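Local coordinates for putative curved DNA-binding protein (Chaetomium thermophilum var. thermophilum DSM 1495, PDB 4IPA) that probably acts in ribosome biogenesis as an Arx1 protein of the peptidase M24 (methionine aminopeptidase-like) family, and may bind DNA, at residues P115-L120 and C132-A137; D152-T157 and P341-L346. All blocks are in the same frame, centred on the assembly; numbering follows the deposited sequence.

Contact 1: P115-L120 and C132-A137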
loop_
_atom_site.group_PDB
_atom_site.type_symbol
_atom_site.label_atom_id
_atom_site.label_comp_id
_atom_site.label_asym_id
_atom_site.label_seq_id
_atom_site.Cartn_x
_atom_site.Cartn_y
_atom_site.Cartn_z
ATOM N N PRO A 115 7.897 4.742 -13.672
ATOM C CA PRO A 115 6.795 4.180 -12.881
ATOM C C PRO A 115 6.727 4.849 -11.506
ATOM O O PRO A 115 7.627 4.702 -10.694
ATOM C CB PRO A 115 7.156 2.691 -12.783
ATOM C CG PRO A 115 8.639 2.660 -12.915
ATOM C CD PRO A 115 9.038 3.818 -13.788
ATOM N N ILE A 116 5.652 5.592 -11.277
ATOM C CA ILE A 116 5.458 6.386 -10.072
ATOM C C ILE A 116 4.438 5.696 -9.182
ATOM O O ILE A 116 3.332 5.377 -9.637
ATOM C CB ILE A 116 4.904 7.810 -10.421
ATOM C CG1 ILE A 116 5.820 8.531 -11.423
ATOM C CG2 ILE A 116 4.704 8.639 -9.165
ATOM C CD1 ILE A 116 7.265 8.587 -10.980
ATOM N N LYS A 117 4.805 5.464 -7.923
ATOM C CA LYS A 117 3.904 4.849 -6.953
ATOM C C LYS A 117 3.193 5.935 -6.187
ATOM O O LYS A 117 3.822 6.784 -5.573
ATOM C CB LYS A 117 4.649 3.940 -5.968
ATOM C CG LYS A 117 4.991 2.593 -6.521
ATOM C CD LYS A 117 5.987 2.722 -7.663
ATOM C CE LYS A 117 7.345 3.207 -7.156
ATOM N NZ LYS A 117 8.353 3.231 -8.269
ATOM N N ILE A 118 1.873 5.905 -6.242
ATOM C CA ILE A 118 1.074 6.854 -5.504
ATOM C C ILE A 118 0.293 6.085 -4.449
ATOM O O ILE A 118 -0.562 5.251 -4.760
ATOM C CB ILE A 118 0.152 7.629 -6.437
ATOM C CG1 ILE A 118 0.992 8.290 -7.538
ATOM C CG2 ILE A 118 -0.634 8.681 -5.653
ATOM C CD1 ILE A 118 0.439 8.112 -8.923
ATOM N N GLN A 119 0.641 6.330 -3.198
ATOM C CA GLN A 119 0.032 5.638 -2.079
ATOM C C GLN A 119 -0.459 6.676 -1.089
ATOM O O GLN A 119 0.283 7.581 -0.684
ATOM C CB GLN A 119 1.032 4.685 -1.425
ATOM C CG GLN A 119 0.556 4.010 -0.141
ATOM C CD GLN A 119 1.454 2.823 0.227
ATOM O OE1 GLN A 119 1.587 2.448 1.399
ATOM N NE2 GLN A 119 2.079 2.232 -0.790
ATOM N N LEU A 120 -1.722 6.544 -0.711
ATOM C CA LEU A 120 -2.330 7.485 0.205
ATOM C C LEU A 120 -3.548 6.812 0.790
ATOM O O LEU A 120 -3.896 5.710 0.385
ATOM C CB LEU A 120 -2.725 8.760 -0.541
ATOM C CG LEU A 120 -3.649 8.608 -1.748
ATOM C CD1 LEU A 120 -5.108 8.641 -1.319
ATOM C CD2 LEU A 120 -3.365 9.726 -2.770
ATOM N N CYS A 132 -2.663 2.061 -3.273
ATOM C CA CYS A 132 -1.463 2.385 -4.030
ATOM C C CYS A 132 -1.648 1.931 -5.471
ATOM O O CYS A 132 -1.932 0.756 -5.721
ATOM C CB CYS A 132 -0.211 1.721 -3.445
ATOM S SG CYS A 132 1.346 2.053 -4.395
ATOM N N ASP A 133 -1.489 2.875 -6.400
ATOM C CA ASP A 133 -1.458 2.588 -7.828
ATOM C C ASP A 133 -0.040 2.916 -8.310
ATOM O O ASP A 133 0.653 3.756 -7.724
ATOM C CB ASP A 133 -2.495 3.466 -8.570
ATOM C CG ASP A 133 -2.794 2.977 -10.012
ATOM O OD1 ASP A 133 -2.375 1.854 -10.383
ATOM O OD2 ASP A 133 -3.475 3.722 -10.770
ATOM N N THR A 134 0.395 2.242 -9.366
ATOM C CA THR A 134 1.587 2.668 -10.074
ATOM C C THR A 134 1.184 3.138 -11.476
ATOM O O THR A 134 0.502 2.425 -12.210
ATOM C CB THR A 134 2.630 1.552 -10.161
ATOM O OG1 THR A 134 3.037 1.183 -8.841
ATOM C CG2 THR A 134 3.862 2.022 -10.954
ATOM N N ILE A 135 1.590 4.348 -11.831
ATOM C CA ILE A 135 1.292 4.885 -13.146
ATOM C C ILE A 135 2.587 5.237 -13.870
ATOM O O ILE A 135 3.656 5.341 -13.245
ATOM C CB ILE A 135 0.439 6.152 -13.054
ATOM C CG1 ILE A 135 1.207 7.235 -12.299
ATOM C CG2 ILE A 135 -0.923 5.851 -12.393
ATOM C CD1 ILE A 135 0.630 8.581 -12.478
ATOM N N VAL A 136 2.489 5.401 -15.187
ATOM C CA VAL A 136 3.609 5.846 -16.004
ATOM C C VAL A 136 3.520 7.355 -16.157
ATOM O O VAL A 136 2.516 7.890 -16.628
ATOM C CB VAL A 136 3.604 5.174 -17.389
ATOM C CG1 VAL A 136 4.757 5.699 -18.259
ATOM C CG2 VAL A 136 3.707 3.670 -17.240
ATOM N N ALA A 137 4.560 8.049 -15.726
ATOM C CA ALA A 137 4.564 9.496 -15.808
ATOM C C ALA A 137 4.504 9.937 -17.273
ATOM O O ALA A 137 5.297 9.492 -18.097
ATOM C CB ALA A 137 5.786 10.056 -15.122
#
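The aliphatic chain of Lys117 runs alongside Thr134. CB of Lys117 sits 4.1 Å from SG of Cys132. The next carbon, Lys117 CG, comes to 3.3 Å from Thr134 OG1, a hydroxyl that is hydrogen-bonded to the carbonyl of Arg344. A bend at chi2 (65°) lays CD beside that hydroxyl and the methyl CG2 of Thr134. A second bend at chi3 (68°) turns CE off from Thr134. At the tip, Lys117 NZ bonds to Pro115 O of its own strand at 2.9 Å, from above the carbonyl plane. The carbonyls of Pro89, Ala90 and Val342 bond to NZ as well, four acceptors for the three hydrogens of a probably charged ammonium, so some must be shared. The backbones form an antiparallel beta hairpin in the M24 fold. Ile116 N bonds to Ile135 O at 2.8 Å, and Ile118 N to Asp133 O at 2.9 Å. Both return bonds, from Ile135 N and Asp133 N, are also made. The other face carries Ile116, Ile118 and Ile135, together with Asp133, whose OD1 bonds to Trp365 NE1. Ile118 CD1 meets Ile135 CG1 at 3.6 Å, the side chains slanting across each other. Ile116 CG1 rests 4.0 Å from Ala137 CB.

Contact 2: D152-T157 and P341-L346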
loop_
_atom_site.group_PDB
_atom_site.type_symbol
_atom_site.label_atom_id
_atom_site.label_comp_id
_atom_site.label_asym_id
_atom_site.label_seq_id
_atom_site.Cartn_x
_atom_site.Cartn_y
_atom_site.Cartn_z
ATOM N N ASP A 152 6.586 -5.751 -18.899
ATOM C CA ASP A 152 6.765 -6.959 -18.099
ATOM C C ASP A 152 6.634 -6.677 -16.597
ATOM O O ASP A 152 6.008 -7.445 -15.871
ATOM C CB ASP A 152 8.128 -7.593 -18.365
ATOM C CG ASP A 152 8.253 -8.164 -19.773
ATOM O OD1 ASP A 152 7.210 -8.527 -20.365
ATOM O OD2 ASP A 152 9.398 -8.252 -20.278
ATOM N N LEU A 153 7.261 -5.586 -16.152
ATOM C CA LEU A 153 7.238 -5.162 -14.759
ATOM C C LEU A 153 5.800 -4.948 -14.269
ATOM O O LEU A 153 5.411 -5.449 -13.215
ATOM C CB LEU A 153 8.038 -3.866 -14.596
ATOM C CG LEU A 153 7.986 -3.227 -13.202
ATOM C CD1 LEU A 153 8.600 -4.178 -12.177
ATOM C CD2 LEU A 153 8.686 -1.853 -13.151
ATOM N N PHE A 154 5.020 -4.205 -15.048
ATOM C CA PHE A 154 3.627 -3.952 -14.731
ATOM C C PHE A 154 2.771 -5.218 -14.694
ATOM O O PHE A 154 1.975 -5.401 -13.779
ATOM C CB PHE A 154 3.017 -2.961 -15.733
ATOM C CG PHE A 154 3.276 -1.521 -15.392
ATOM C CD1 PHE A 154 4.509 -0.940 -15.655
ATOM C CD2 PHE A 154 2.287 -0.748 -14.808
ATOM C CE1 PHE A 154 4.744 0.386 -15.353
ATOM C CE2 PHE A 154 2.520 0.582 -14.491
ATOM C CZ PHE A 154 3.752 1.148 -14.769
ATOM N N LEU A 155 2.905 -6.065 -15.710
ATOM C CA LEU A 155 2.108 -7.288 -15.774
ATOM C C LEU A 155 2.439 -8.265 -14.643
ATOM O O LEU A 155 1.546 -8.933 -14.122
ATOM C CB LEU A 155 2.269 -7.973 -17.127
ATOM C CG LEU A 155 1.529 -7.253 -18.248
ATOM C CD1 LEU A 155 1.928 -7.831 -19.596
ATOM C CD2 LEU A 155 0.028 -7.337 -18.030
ATOM N N ALA A 156 3.718 -8.350 -14.271
ATOM C CA ALA A 156 4.114 -9.187 -13.147
ATOM C C ALA A 156 3.388 -8.707 -11.892
ATOM O O ALA A 156 2.875 -9.502 -11.106
ATOM C CB ALA A 156 5.613 -9.127 -12.936
ATOM N N THR A 157 3.345 -7.394 -11.711
ATOM C CA THR A 157 2.753 -6.832 -10.510
ATOM C C THR A 157 1.244 -7.049 -10.519
ATOM O O THR A 157 0.657 -7.430 -9.515
ATOM C CB THR A 157 3.063 -5.342 -10.378
ATOM O OG1 THR A 157 4.475 -5.131 -10.532
ATOM C CG2 THR A 157 2.631 -4.847 -9.010
ATOM N N PRO A 341 13.846 -0.071 -11.581
ATOM C CA PRO A 341 12.463 0.362 -11.365
ATOM C C PRO A 341 11.630 -0.681 -10.637
ATOM O O PRO A 341 11.847 -1.882 -10.809
ATOM C CB PRO A 341 11.932 0.535 -12.790
ATOM C CG PRO A 341 13.154 0.870 -13.583
ATOM C CD PRO A 341 14.216 -0.024 -13.000
ATOM N N VAL A 342 10.691 -0.211 -9.825
ATOM C CA VAL A 342 9.778 -1.085 -9.114
ATOM C C VAL A 342 8.342 -0.672 -9.367
ATOM O O VAL A 342 8.063 0.476 -9.720
ATOM C CB VAL A 342 10.036 -1.102 -7.592
ATOM C CG1 VAL A 342 11.490 -1.462 -7.308
ATOM C CG2 VAL A 342 9.648 0.237 -6.963
ATOM N N CYS A 343 7.440 -1.630 -9.195
ATOM C CA CYS A 343 6.023 -1.416 -9.379
ATOM C C CYS A 343 5.290 -1.955 -8.145
ATOM O O CYS A 343 5.647 -3.010 -7.636
ATOM C CB CYS A 343 5.588 -2.137 -10.654
ATOM S SG CYS A 343 3.867 -1.932 -11.108
ATOM N N ARG A 344 4.289 -1.226 -7.652
ATOM C CA ARG A 344 3.559 -1.641 -6.440
ATOM C C ARG A 344 2.055 -1.407 -6.554
ATOM O O ARG A 344 1.589 -0.429 -7.161
ATOM C CB ARG A 344 4.082 -0.915 -5.181
ATOM C CG ARG A 344 5.582 -1.092 -4.909
ATOM C CD ARG A 344 5.982 -0.622 -3.491
ATOM N NE ARG A 344 5.691 0.792 -3.286
ATOM C CZ ARG A 344 4.679 1.255 -2.552
ATOM N NH1 ARG A 344 3.852 0.418 -1.923
ATOM N NH2 ARG A 344 4.503 2.561 -2.439
ATOM N N LEU A 345 1.290 -2.322 -5.984
ATOM C CA LEU A 345 -0.141 -2.110 -5.819
ATOM C C LEU A 345 -0.526 -2.396 -4.379
ATOM O O LEU A 345 0.060 -3.254 -3.723
ATOM C CB LEU A 345 -0.927 -3.027 -6.743
ATOM C CG LEU A 345 -0.732 -2.783 -8.242
ATOM C CD1 LEU A 345 -1.167 -4.025 -9.042
ATOM C CD2 LEU A 345 -1.495 -1.535 -8.670
ATOM N N LEU A 346 -1.531 -1.682 -3.897
ATOM C CA LEU A 346 -2.000 -1.867 -2.544
ATOM C C LEU A 346 -3.507 -1.679 -2.598
ATOM O O LEU A 346 -4.016 -0.649 -3.059
ATOM C CB LEU A 346 -1.328 -0.881 -1.567
ATOM C CG LEU A 346 -1.234 -1.334 -0.097
ATOM C CD1 LEU A 346 -0.254 -0.484 0.763
ATOM C CD2 LEU A 346 -2.614 -1.394 0.556
#
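Cys343 is wedged between Leu153, Phe154 and Thr157. Here helix 148-167 packs on the five-stranded antiparallel sheet of this M24 fold, and the short helix and strand segments run at 28° to each other. The tight part lies around Thr157. Its OG1 is 3.2 Å from Cys343 CB. The same Thr157 OG1 donates to Leu153 O one turn back, at 2.9 Å. Thr157 N reaches that oxygen from the opposite face of the carbonyl plane, so two donors grip it. The methyl CG2 of Thr157, anti to the backbone N, extends to Leu345 CD1 at 3.9 Å. An alanine here would probably leave Leu153 O with the backbone donor alone and open a gap beside Cys343 and Leu345. The contact is looser towards Pro341, which is partly exposed. There Leu153 CD2 is 4.0 Å from Pro341 CB, but Leu153 has two modelled conformers and this touch is doubtful. The Phe154 ring also meets that of Trp365. Cys343 SG, anti to its backbone N (chi1 -177°), forms a sulfur-aromatic contact over a face of the Phe154 ring, 4.3 Å from the centroid and 16° off the ring normal.

In the fold
The centres of contact 1 and contact 2 are about 10 Å apart. Contact 1 joins neighbouring strands of the three-stranded sheet. Contact 2 sets helix 148-167 against strand 342-352 of the five-stranded sheet. Contact 1 is complete before contact 2 begins. Helix 148-167 is the next element after strand 127-136, while about 180 residues separate the two segments of contact 2. The two sheets are tied where strands 127-136 and 342-352 meet: Cys132 N probably bonds to Leu346 O at 3.0 Å. Phe154 of the helix also touches Val136. The hairpin and the helix after it thus pack against a strand from late in the chain, in a largely buried region.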